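Long-range contacts in hypothetic aldehyde deformylating oxygenase (Sulfolobus tokodaii, PDB 5V4T), which is probably an iron-dependent oxidoreductase with aldehyde deformylating oxygenase activity, built on a ferritin-like bundle of helices around a metal site: residues Y18-F23 with K120-T125; I55-H60 with E143-H148; F61-E66 with E136-I141; F106-E111 with F151-I156. All coordinates share one frame; numbering follows the deposited sequence.

Contact 1: Y18-F23 with K120-T125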
# COMPACT_ATOMS: atom_id res chain seq x y z
N TYR A 18 -1.84 -12.06 5.20
CA TYR A 18 -1.06 -11.93 3.95
C TYR A 18 -1.14 -10.52 3.38
O TYR A 18 -0.10 -9.89 3.08
CB TYR A 18 -1.56 -12.88 2.94
CG TYR A 18 -0.91 -12.78 1.58
CD1 TYR A 18 0.40 -13.24 1.37
CD2 TYR A 18 -1.55 -12.16 0.51
CE1 TYR A 18 0.98 -13.16 0.13
CE2 TYR A 18 -0.96 -12.09 -0.75
CZ TYR A 18 0.33 -12.59 -0.91
OH TYR A 18 0.98 -12.50 -2.14
N LEU A 19 -2.35 -10.01 3.39
CA LEU A 19 -2.56 -8.64 2.91
C LEU A 19 -1.95 -7.62 3.85
O LEU A 19 -1.38 -6.64 3.43
CB LEU A 19 -4.03 -8.34 2.67
CG LEU A 19 -4.60 -9.05 1.47
CD1 LEU A 19 -6.11 -8.94 1.54
CD2 LEU A 19 -4.03 -8.51 0.15
N SER A 20 -2.09 -7.81 5.16
CA SER A 20 -1.51 -6.91 6.13
C SER A 20 0.01 -6.83 5.98
O SER A 20 0.60 -5.75 6.15
CB SER A 20 -1.86 -7.30 7.56
OG SER A 20 -3.25 -7.26 7.73
N ALA A 21 0.65 -7.95 5.64
CA ALA A 21 2.11 -7.94 5.46
C ALA A 21 2.55 -7.03 4.29
O ALA A 21 3.71 -6.56 4.27
CB ALA A 21 2.61 -9.35 5.18
N HIS A 22 1.67 -6.78 3.34
CA HIS A 22 1.96 -5.79 2.28
C HIS A 22 2.05 -4.38 2.83
O HIS A 22 2.78 -3.56 2.29
CB HIS A 22 0.94 -5.85 1.14
CG HIS A 22 1.00 -7.12 0.34
ND1 HIS A 22 0.77 -8.37 0.88
CD2 HIS A 22 1.15 -7.31 -1.00
CE1 HIS A 22 0.86 -9.28 -0.08
NE2 HIS A 22 1.06 -8.66 -1.23
N PHE A 23 1.34 -4.10 3.90
CA PHE A 23 1.48 -2.81 4.59
C PHE A 23 2.57 -2.79 5.63
O PHE A 23 3.06 -1.71 6.01
CB PHE A 23 0.16 -2.45 5.27
CG PHE A 23 -0.96 -2.30 4.29
CD1 PHE A 23 -1.68 -3.39 3.84
CD2 PHE A 23 -1.27 -1.06 3.75
CE1 PHE A 23 -2.69 -3.27 2.90
CE2 PHE A 23 -2.27 -0.95 2.80
CZ PHE A 23 -2.98 -2.06 2.37
N LYS A 120 -9.47 -2.03 0.71
CA LYS A 120 -10.86 -2.46 0.44
C LYS A 120 -11.08 -3.87 0.93
O LYS A 120 -12.08 -4.16 1.62
CB LYS A 120 -11.14 -2.39 -1.08
CG LYS A 120 -12.36 -3.22 -1.51
CD LYS A 120 -12.38 -3.33 -3.06
CE LYS A 120 -13.31 -4.42 -3.58
NZ LYS A 120 -14.71 -3.94 -3.30
N ILE A 121 -10.21 -4.78 0.58
CA ILE A 121 -10.37 -6.16 1.00
C ILE A 121 -10.29 -6.28 2.52
O ILE A 121 -11.13 -6.89 3.14
CB ILE A 121 -9.31 -7.06 0.36
CG1 ILE A 121 -9.48 -7.07 -1.18
CG2 ILE A 121 -9.34 -8.44 0.97
CD1 ILE A 121 -8.26 -7.65 -1.85
N LEU A 122 -9.31 -5.61 3.13
CA LEU A 122 -9.19 -5.63 4.60
C LEU A 122 -10.38 -5.06 5.31
O LEU A 122 -10.79 -5.58 6.36
CB LEU A 122 -7.85 -5.01 5.09
CG LEU A 122 -6.64 -5.80 4.66
CD1 LEU A 122 -5.37 -5.01 4.96
CD2 LEU A 122 -6.57 -7.16 5.36
N ASN A 123 -10.92 -3.94 4.78
CA ASN A 123 -12.13 -3.34 5.35
C ASN A 123 -13.34 -4.26 5.30
O ASN A 123 -13.97 -4.56 6.27
CB ASN A 123 -12.40 -2.05 4.57
CG ASN A 123 -13.49 -1.21 5.16
OD1 ASN A 123 -14.02 -1.43 6.24
ND2 ASN A 123 -13.84 -0.17 4.42
N GLU A 124 -13.62 -4.72 4.11
CA GLU A 124 -14.77 -5.59 3.87
C GLU A 124 -14.68 -6.89 4.68
O GLU A 124 -15.66 -7.31 5.29
CB GLU A 124 -14.87 -5.93 2.41
CG GLU A 124 -15.24 -4.72 1.60
CD GLU A 124 -15.38 -4.98 0.12
OE1 GLU A 124 -15.09 -6.10 -0.34
OE2 GLU A 124 -15.82 -4.03 -0.59
N THR A 125 -13.50 -7.47 4.71
CA THR A 125 -13.30 -8.77 5.35
C THR A 125 -13.38 -8.61 6.87
O THR A 125 -14.05 -9.42 7.58
CB THR A 125 -11.97 -9.41 4.93
OG1 THR A 125 -11.99 -9.61 3.52
CG2 THR A 125 -11.79 -10.73 5.63
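In this ferritin-like helical bundle, helix 10-23 lies obliquely against helix 98-128, and the join is an apolar one with no hydrogen bond crossing it. The two short segments run roughly antiparallel, at 135°, with axes 10.5 Å apart. Leu-122 does most of the work. Its CB points at the other helix, and CG, set anti to its own carbonyl carbon, comes to 4.2 Å from Leu-19 CB. There the side chain forks. CD2 settles against the root of Leu-19, 3.9 Å from its CB, and also lies alongside Ser-20 OG. CD1 goes the other way and meets Phe-23 tip to tip, 3.8 Å from CE1 of the ring, approaching it obliquely. Ser-20 offers only van der Waals contact here, because its hydroxyl is hydrogen-bonded to Ile-16 O one turn earlier in its own helix. Behind the contact, Ile-138 of helix 132-155 also packs on Leu-122, so three helices meet at this leucine. The Phe-23 side chain in turn stands about 8 Å from the bound iron, so the Phe-23 end of the contact approaches the metal site. Leu-19 carries the second half of the join: its extended chain crosses Ile-121 at about a right angle, and CD1 presses on Ile-121 CG2 at 3.3 Å, tighter than a usual carbon-carbon contact.

Contact 2: I55-H60 with E143-H148. With FE (Fe (III) ion), chain C.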
# COMPACT_ATOMS: atom_id res chain seq x y z
N ILE A 55 5.06 10.70 9.24
CA ILE A 55 4.55 10.31 10.58
C ILE A 55 3.37 9.35 10.46
O ILE A 55 3.31 8.36 11.18
CB ILE A 55 4.19 11.55 11.40
CG1 ILE A 55 5.53 12.20 11.83
CG2 ILE A 55 3.35 11.20 12.60
CD1 ILE A 55 5.34 13.64 12.10
N GLU A 56 2.47 9.61 9.51
CA GLU A 56 1.32 8.75 9.31
C GLU A 56 1.73 7.38 8.85
O GLU A 56 1.18 6.38 9.29
CB GLU A 56 0.27 9.36 8.37
CG GLU A 56 -0.46 10.49 9.03
CD GLU A 56 -1.31 11.33 8.16
OE1 GLU A 56 -1.11 11.37 6.92
OE2 GLU A 56 -2.13 12.08 8.77
N GLU A 57 2.74 7.27 7.99
CA GLU A 57 3.20 5.97 7.58
C GLU A 57 3.78 5.16 8.77
O GLU A 57 3.59 3.95 8.86
CB GLU A 57 4.22 6.05 6.48
CG GLU A 57 3.80 6.76 5.21
CD GLU A 57 2.70 6.02 4.42
OE1 GLU A 57 2.66 4.81 4.56
OE2 GLU A 57 2.00 6.66 3.62
N ILE A 58 4.50 5.83 9.65
CA ILE A 58 4.96 5.20 10.86
C ILE A 58 3.81 4.76 11.72
O ILE A 58 3.83 3.68 12.26
CB ILE A 58 5.87 6.11 11.69
CG1 ILE A 58 7.08 6.37 10.86
CG2 ILE A 58 6.24 5.45 12.97
CD1 ILE A 58 7.97 7.48 11.37
N GLU A 59 2.83 5.61 11.89
CA GLU A 59 1.63 5.17 12.60
C GLU A 59 0.94 3.94 12.03
O GLU A 59 0.44 3.05 12.79
CB GLU A 59 0.64 6.34 12.63
CG GLU A 59 1.07 7.46 13.51
CD GLU A 59 0.13 8.59 13.54
OE1 GLU A 59 -0.53 8.93 12.51
OE2 GLU A 59 -0.05 9.11 14.67
N HIS A 60 0.90 3.85 10.70
CA HIS A 60 0.34 2.65 10.05
C HIS A 60 1.14 1.41 10.39
O HIS A 60 0.59 0.36 10.84
CB HIS A 60 0.21 2.83 8.56
CG HIS A 60 -0.64 3.98 8.17
ND1 HIS A 60 -0.77 4.35 6.85
CD2 HIS A 60 -1.38 4.85 8.88
CE1 HIS A 60 -1.53 5.42 6.77
NE2 HIS A 60 -1.94 5.73 7.98
N GLU A 143 -8.70 6.71 5.31
CA GLU A 143 -8.80 8.17 5.35
C GLU A 143 -7.49 8.86 5.12
O GLU A 143 -7.41 9.83 4.34
CB GLU A 143 -9.45 8.60 6.64
CG GLU A 143 -9.78 10.06 6.75
CD GLU A 143 -10.53 10.35 8.07
OE1 GLU A 143 -10.37 9.60 9.07
OE2 GLU A 143 -11.26 11.35 8.10
N ASP A 144 -6.45 8.37 5.82
CA ASP A 144 -5.12 8.92 5.66
C ASP A 144 -4.67 8.78 4.22
O ASP A 144 -4.11 9.73 3.66
CB ASP A 144 -4.11 8.21 6.53
CG ASP A 144 -4.21 8.55 8.02
OD1 ASP A 144 -5.04 9.38 8.48
OD2 ASP A 144 -3.44 7.86 8.77
N GLU A 145 -4.89 7.61 3.63
CA GLU A 145 -4.37 7.35 2.29
C GLU A 145 -4.99 8.23 1.24
O GLU A 145 -4.32 8.59 0.23
CB GLU A 145 -4.47 5.87 1.93
CG GLU A 145 -3.50 4.99 2.73
CD GLU A 145 -2.06 5.48 2.69
OE1 GLU A 145 -1.61 5.89 1.59
OE2 GLU A 145 -1.39 5.47 3.75
N ALA A 146 -6.25 8.61 1.40
CA ALA A 146 -6.87 9.56 0.51
C ALA A 146 -6.13 10.88 0.48
O ALA A 146 -5.90 11.46 -0.59
CB ALA A 146 -8.34 9.77 0.84
N ARG A 147 -5.67 11.34 1.63
CA ARG A 147 -4.86 12.55 1.67
C ARG A 147 -3.48 12.33 1.14
O ARG A 147 -2.91 13.22 0.49
CB ARG A 147 -4.78 13.07 3.09
CG ARG A 147 -6.04 13.67 3.68
CD ARG A 147 -5.71 14.41 5.00
NE ARG A 147 -5.01 13.60 6.01
CZ ARG A 147 -5.58 12.78 6.91
NH1 ARG A 147 -6.88 12.60 6.94
NH2 ARG A 147 -4.84 12.10 7.76
N HIS A 148 -2.93 11.15 1.33
CA HIS A 148 -1.62 10.81 0.77
C HIS A 148 -1.64 10.90 -0.76
O HIS A 148 -0.76 11.46 -1.39
CB HIS A 148 -1.11 9.46 1.21
CG HIS A 148 -0.82 9.38 2.69
ND1 HIS A 148 -0.29 8.28 3.30
CD2 HIS A 148 -1.07 10.28 3.68
CE1 HIS A 148 -0.16 8.51 4.59
NE2 HIS A 148 -0.63 9.72 4.85
FE FE C . 0.31 6.25 2.62
O HOH W 1 -3.72 11.20 10.75
O HOH W 2 0.14 2.76 5.02
O HOH W 3 0.91 4.28 2.36
O HOH W 4 -3.04 7.85 11.39
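The iron site of the ferritin-like bundle is built here, where helix 49-67 and helix 132-155 each bring an EXXH motif, Glu-57 to His-60 and Glu-145 to His-148. Glu-57 gives the iron one oxygen, OE2 at 2.0 Å, its chain bent at chi2 (-67°) to swing the carboxylate inward. Glu-145, bent the same way, chelates with both oxygens, and His-148 ND1 binds at 2.2 Å. A water and Glu-111 OE2 bring the ligand atoms to six. Behind the metal, His-148 NE2 donates in its ring plane to the anti lone pair of Glu-56 OE1, 2.7 Å away, which fixes the ring's rotation and would tend to make the imidazole a stronger ligand. Arg-147 NH2 forms a salt bridge with Glu-56 OE2 at 2.9 Å, coming from above the carboxylate plane, and OE2 is also hydrogen-bonded to Gln-52. An alanine in place of Glu-56 would remove both carboxylate oxygens and would probably leave His-148 less firmly oriented and Arg-147 without its carboxylate partner across the contact. His-60 is not a ligand of this iron; its ND1 has a water at 2.6 Å, and in diiron relatives the histidine of this EXXH motif binds the second iron, as it may here. Its ring lies nearly coplanar with the Asp-144 carboxylate, and NE2 donates to the anti lone pair of OD2 at 2.7 Å, almost straight at 172°.

Contact 3: F61-E66 with E136-I141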
# COMPACT_ATOMS: atom_id res chain seq x y z
N PHE A 61 2.48 1.52 10.33
CA PHE A 61 3.35 0.40 10.72
C PHE A 61 3.10 0.02 12.12
O PHE A 61 2.98 -1.19 12.44
CB PHE A 61 4.81 0.82 10.65
CG PHE A 61 5.43 0.69 9.31
CD1 PHE A 61 4.69 0.47 8.14
CD2 PHE A 61 6.80 0.89 9.23
CE1 PHE A 61 5.32 0.39 6.92
CE2 PHE A 61 7.44 0.81 8.01
CZ PHE A 61 6.70 0.56 6.85
N ASP A 62 2.98 1.01 12.97
CA ASP A 62 2.78 0.72 14.40
C ASP A 62 1.43 0.03 14.65
O ASP A 62 1.33 -0.81 15.51
CB ASP A 62 2.93 1.95 15.26
CG ASP A 62 4.39 2.44 15.30
OD1 ASP A 62 5.31 1.65 14.95
OD2 ASP A 62 4.61 3.63 15.57
N PHE A 63 0.39 0.42 13.94
CA PHE A 63 -0.91 -0.25 14.04
C PHE A 63 -0.78 -1.76 13.73
O PHE A 63 -1.31 -2.62 14.46
CB PHE A 63 -1.92 0.45 13.15
CG PHE A 63 -3.13 -0.36 12.87
CD1 PHE A 63 -4.14 -0.49 13.82
CD2 PHE A 63 -3.22 -1.06 11.68
CE1 PHE A 63 -5.22 -1.32 13.59
CE2 PHE A 63 -4.31 -1.86 11.42
CZ PHE A 63 -5.30 -2.00 12.41
N PHE A 64 -0.12 -2.09 12.64
CA PHE A 64 -0.02 -3.50 12.25
C PHE A 64 0.88 -4.24 13.24
O PHE A 64 0.57 -5.36 13.60
CB PHE A 64 0.48 -3.66 10.82
CG PHE A 64 -0.54 -3.29 9.80
CD1 PHE A 64 -1.67 -4.11 9.56
CD2 PHE A 64 -0.46 -2.06 9.12
CE1 PHE A 64 -2.62 -3.76 8.59
CE2 PHE A 64 -1.41 -1.75 8.18
CZ PHE A 64 -2.50 -2.56 7.95
N ASN A 65 1.95 -3.61 13.65
CA ASN A 65 2.88 -4.31 14.57
C ASN A 65 2.19 -4.59 15.87
O ASN A 65 2.30 -5.68 16.39
CB ASN A 65 4.13 -3.45 14.70
CG ASN A 65 5.15 -4.03 15.65
OD1 ASN A 65 5.64 -5.12 15.45
ND2 ASN A 65 5.43 -3.31 16.70
N GLU A 66 1.44 -3.64 16.39
CA GLU A 66 0.71 -3.85 17.63
C GLU A 66 -0.42 -4.84 17.49
O GLU A 66 -0.62 -5.69 18.35
CB GLU A 66 0.13 -2.53 18.14
CG GLU A 66 1.20 -1.55 18.62
CD GLU A 66 2.11 -2.14 19.72
OE1 GLU A 66 1.63 -2.96 20.57
OE2 GLU A 66 3.32 -1.77 19.74
N GLU A 136 -11.66 -0.60 12.39
CA GLU A 136 -11.54 0.82 12.63
C GLU A 136 -10.17 1.31 12.24
O GLU A 136 -10.03 2.42 11.66
CB GLU A 136 -11.82 1.14 14.09
CG GLU A 136 -11.71 2.62 14.42
CD GLU A 136 -12.68 3.53 13.70
OE1 GLU A 136 -13.73 3.11 13.18
OE2 GLU A 136 -12.37 4.72 13.66
N GLY A 137 -9.15 0.49 12.47
CA GLY A 137 -7.81 0.84 12.11
C GLY A 137 -7.68 0.95 10.58
O GLY A 137 -7.09 1.90 10.04
N ILE A 138 -8.27 0.03 9.88
CA ILE A 138 -8.21 0.08 8.40
C ILE A 138 -8.98 1.33 7.91
O ILE A 138 -8.51 1.99 6.99
CB ILE A 138 -8.85 -1.23 7.80
CG1 ILE A 138 -8.00 -2.47 8.17
CG2 ILE A 138 -9.01 -1.14 6.30
CD1 ILE A 138 -6.59 -2.42 7.70
N LYS A 139 -10.14 1.64 8.48
CA LYS A 139 -10.88 2.86 8.07
C LYS A 139 -10.02 4.08 8.26
O LYS A 139 -10.07 5.00 7.40
CB LYS A 139 -12.20 2.94 8.81
CG LYS A 139 -13.18 1.93 8.28
CD LYS A 139 -14.33 1.62 9.18
CE LYS A 139 -15.06 2.79 9.65
NZ LYS A 139 -16.25 2.37 10.49
N ARG A 140 -9.24 4.13 9.34
CA ARG A 140 -8.36 5.25 9.60
C ARG A 140 -7.25 5.35 8.56
O ARG A 140 -6.96 6.45 8.05
CB ARG A 140 -7.77 5.21 11.01
CG ARG A 140 -8.82 5.43 12.11
CD ARG A 140 -8.35 5.15 13.50
NE ARG A 140 -9.40 5.46 14.44
CZ ARG A 140 -9.37 5.17 15.75
NH1 ARG A 140 -8.37 4.43 16.22
NH2 ARG A 140 -10.36 5.55 16.53
N ILE A 141 -6.70 4.22 8.18
CA ILE A 141 -5.67 4.21 7.16
C ILE A 141 -6.26 4.64 5.82
O ILE A 141 -5.67 5.42 5.10
CB ILE A 141 -5.01 2.83 7.07
CG1 ILE A 141 -4.26 2.53 8.35
CG2 ILE A 141 -4.07 2.78 5.86
CD1 ILE A 141 -3.74 1.09 8.44
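Glu-136 OE2 is the best-held polar atom here, yet within the two segments just one group grips it: Arg-140 NE, one turn on in the same helix, by a weak salt-bridging hydrogen bond of 3.2 Å. Between the helices the contact is wholly apolar. Phe-63 holds CG anti to its backbone N (chi1 163°), which sends the ring across to the other backbone. There one face of the ring takes the Gly-137 carbonyl carbon, and Gly-137 CA is 3.7 Å from CE1. A CB on Gly-137 would clash, 2.2 Å from Phe-63 CE1. Phe-64 instead sets CG anti to its carbonyl carbon (chi1 -73°), and its ring receives Phe-63 CD2 over the centre of one face. Both rings then share the tip of Ile-141, whose CD1 is 3.7 Å from Phe-64 CE2 and 3.9 Å from Phe-63 CD2. Ile-138 CD1 comes to 4.1 Å from Phe-64 CZ, and its side chain also packs on Leu-119 and Leu-122 of helix 98-128. Nearly antiparallel at 165°, these segments extend the helix pair that carries three of the four iron-binding residues, forming an aromatic and aliphatic layer beside the metal centre of a ferritin-like bundle.

Contact 4: F106-E111 with F151-I156. With FE (Fe (III) ion), chain C.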
# COMPACT_ATOMS: atom_id res chain seq x y z
N PHE A 106 5.09 5.61 -5.73
CA PHE A 106 4.53 5.44 -4.37
C PHE A 106 3.14 6.04 -4.29
O PHE A 106 2.13 5.27 -4.18
CB PHE A 106 5.43 6.04 -3.29
CG PHE A 106 4.98 5.63 -1.92
CD1 PHE A 106 5.15 4.32 -1.47
CD2 PHE A 106 4.36 6.54 -1.10
CE1 PHE A 106 4.67 3.93 -0.24
CE2 PHE A 106 3.90 6.15 0.16
CZ PHE A 106 4.05 4.84 0.58
N HIS A 107 2.98 7.36 -4.42
CA HIS A 107 1.65 7.88 -4.19
C HIS A 107 0.61 7.33 -5.16
O HIS A 107 -0.52 7.04 -4.78
CB HIS A 107 1.66 9.39 -4.16
CG HIS A 107 2.59 9.95 -3.13
ND1 HIS A 107 3.97 9.90 -3.22
CD2 HIS A 107 2.33 10.51 -1.92
CE1 HIS A 107 4.51 10.45 -2.15
NE2 HIS A 107 3.53 10.83 -1.35
N MET A 108 0.92 7.35 -6.46
CA MET A 108 -0.10 6.92 -7.42
C MET A 108 -0.27 5.41 -7.47
O MET A 108 -1.38 4.96 -7.32
CB MET A 108 0.24 7.43 -8.86
CG MET A 108 0.29 8.94 -8.98
SD MET A 108 -1.25 9.82 -8.62
CE MET A 108 -0.91 10.48 -6.97
N ILE A 109 0.80 4.66 -7.69
CA ILE A 109 0.66 3.23 -7.90
C ILE A 109 0.50 2.50 -6.55
O ILE A 109 -0.30 1.60 -6.40
CB ILE A 109 1.85 2.68 -8.74
CG1 ILE A 109 1.72 3.06 -10.22
CG2 ILE A 109 2.06 1.19 -8.55
CD1 ILE A 109 0.63 2.33 -10.98
N THR A 110 1.35 2.83 -5.61
CA THR A 110 1.36 2.04 -4.36
C THR A 110 0.21 2.44 -3.49
O THR A 110 -0.56 1.57 -3.06
CB THR A 110 2.70 2.16 -3.60
OG1 THR A 110 3.77 1.78 -4.48
CG2 THR A 110 2.74 1.28 -2.39
N GLU A 111 0.06 3.72 -3.21
CA GLU A 111 -1.05 4.20 -2.41
C GLU A 111 -2.34 4.25 -3.19
O GLU A 111 -3.39 3.88 -2.66
CB GLU A 111 -0.72 5.55 -1.77
CG GLU A 111 0.54 5.52 -0.91
CD GLU A 111 0.87 6.86 -0.25
OE1 GLU A 111 0.96 7.87 -0.97
OE2 GLU A 111 1.08 6.95 1.00
N PHE A 151 -1.95 14.48 -1.87
CA PHE A 151 -0.64 15.10 -1.74
C PHE A 151 0.28 14.73 -2.89
O PHE A 151 0.96 15.60 -3.46
CB PHE A 151 -0.00 14.74 -0.40
CG PHE A 151 1.38 15.29 -0.22
CD1 PHE A 151 1.61 16.65 -0.22
CD2 PHE A 151 2.40 14.44 0.03
CE1 PHE A 151 2.94 17.13 -0.09
CE2 PHE A 151 3.71 14.90 0.13
CZ PHE A 151 3.96 16.23 0.07
N GLY A 152 0.30 13.44 -3.27
CA GLY A 152 1.14 13.03 -4.34
C GLY A 152 0.80 13.76 -5.62
O GLY A 152 1.72 14.12 -6.38
N LEU A 153 -0.48 14.01 -5.88
CA LEU A 153 -0.87 14.81 -7.08
C LEU A 153 -0.21 16.15 -7.07
O LEU A 153 0.20 16.65 -8.09
CB LEU A 153 -2.40 14.95 -7.19
CG LEU A 153 -3.21 13.72 -7.45
CD1 LEU A 153 -4.69 14.11 -7.27
CD2 LEU A 153 -2.96 13.17 -8.87
N SER A 154 -0.06 16.76 -5.90
CA SER A 154 0.55 18.03 -5.79
C SER A 154 2.04 18.06 -6.08
O SER A 154 2.57 19.13 -6.44
CB SER A 154 0.21 18.65 -4.37
OG SER A 154 1.17 18.28 -3.45
N LEU A 155 2.75 16.94 -6.00
CA LEU A 155 4.15 16.79 -6.26
C LEU A 155 4.45 16.69 -7.77
O LEU A 155 5.62 16.80 -8.18
CB LEU A 155 4.73 15.54 -5.61
CG LEU A 155 4.70 15.55 -4.07
CD1 LEU A 155 5.21 14.20 -3.54
CD2 LEU A 155 5.46 16.75 -3.50
N ILE A 156 3.42 16.41 -8.56
CA ILE A 156 3.58 16.24 -10.02
C ILE A 156 3.46 17.56 -10.74
O ILE A 156 2.43 18.27 -10.63
CB ILE A 156 2.54 15.24 -10.53
CG1 ILE A 156 2.89 13.88 -9.97
CG2 ILE A 156 2.53 15.19 -12.07
CD1 ILE A 156 1.74 12.89 -9.98
FE FE C . 0.31 6.25 2.62
O HOH W 3 0.91 4.28 2.36
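Met-108 and His-107 bury the most surface here, and both close on the bare backbone of Gly-152. His-107 brings its ring up obliquely to that glycine, CG 3.6 Å from Gly-152 CA. With no side chain on Gly-152 the axes of the two short segments approach to 9.1 Å; a CB there would sit 2.2 Å from His-107 CB. Leu-155 CD1 lies over one face of the imidazole, while Phe-151 stands obliquely beside it, its CD2 4.0 Å from NE2. That nitrogen is hydrogen-bonded to Gln-53 OE1 of helix 49-67, and the same amide makes a weak hydrogen bond to Glu-111 OE2, so Gln-53 is a second-shell residue of the iron and His-107 helps to hold it. An alanine at His-107 would take away the ring and would probably loosen both the packing on Gly-152 and the positioning of Gln-53. Met-108 bends at chi2 and chi3, which brings its thioether to the backbone and side chain of Leu-153: Met-108 CE is 3.7 Å from Leu-153 N and SD is 3.8 Å from Leu-153 CD2, the two chains crossing at about a right angle. The helix carrying these residues widens into a pi-type turn, Glu-111 N bonding to Phe-106 O at 2.8 Å, and Glu-111 OE2 binds the iron at 1.9 Å. The contact thus ties helix 98-128 to the end of helix 132-155, with helix 49-67 near the imidazole, helix 159-179 against Met-108 and Ile-156, and helix 191-211 against Leu-153 and Ile-156.

Four helices carry these contacts, in the chain order 10-23, 49-67, 98-128 and 132-155. Contacts 2 and 3 are successive parts of the 49-67 and 132-155 pair, centres 10 Å apart, with contact 3 nested inside the loop closed by contact 2. Contacts 1 and 4 both use helix 98-128 but lie 20 Å apart, on opposite sides of the chain's centre. Contact 1 touches contact 3 through Phe-23 and Phe-64; contact 4 meets contact 2 at the iron, where Glu-111 OE2 joins Glu-57, Glu-145 and His-148. One ferritin-like bundle therefore assembles the metal site from three helices, with contacts 1 and 3 packed toward one end of it and contact 4 toward the other.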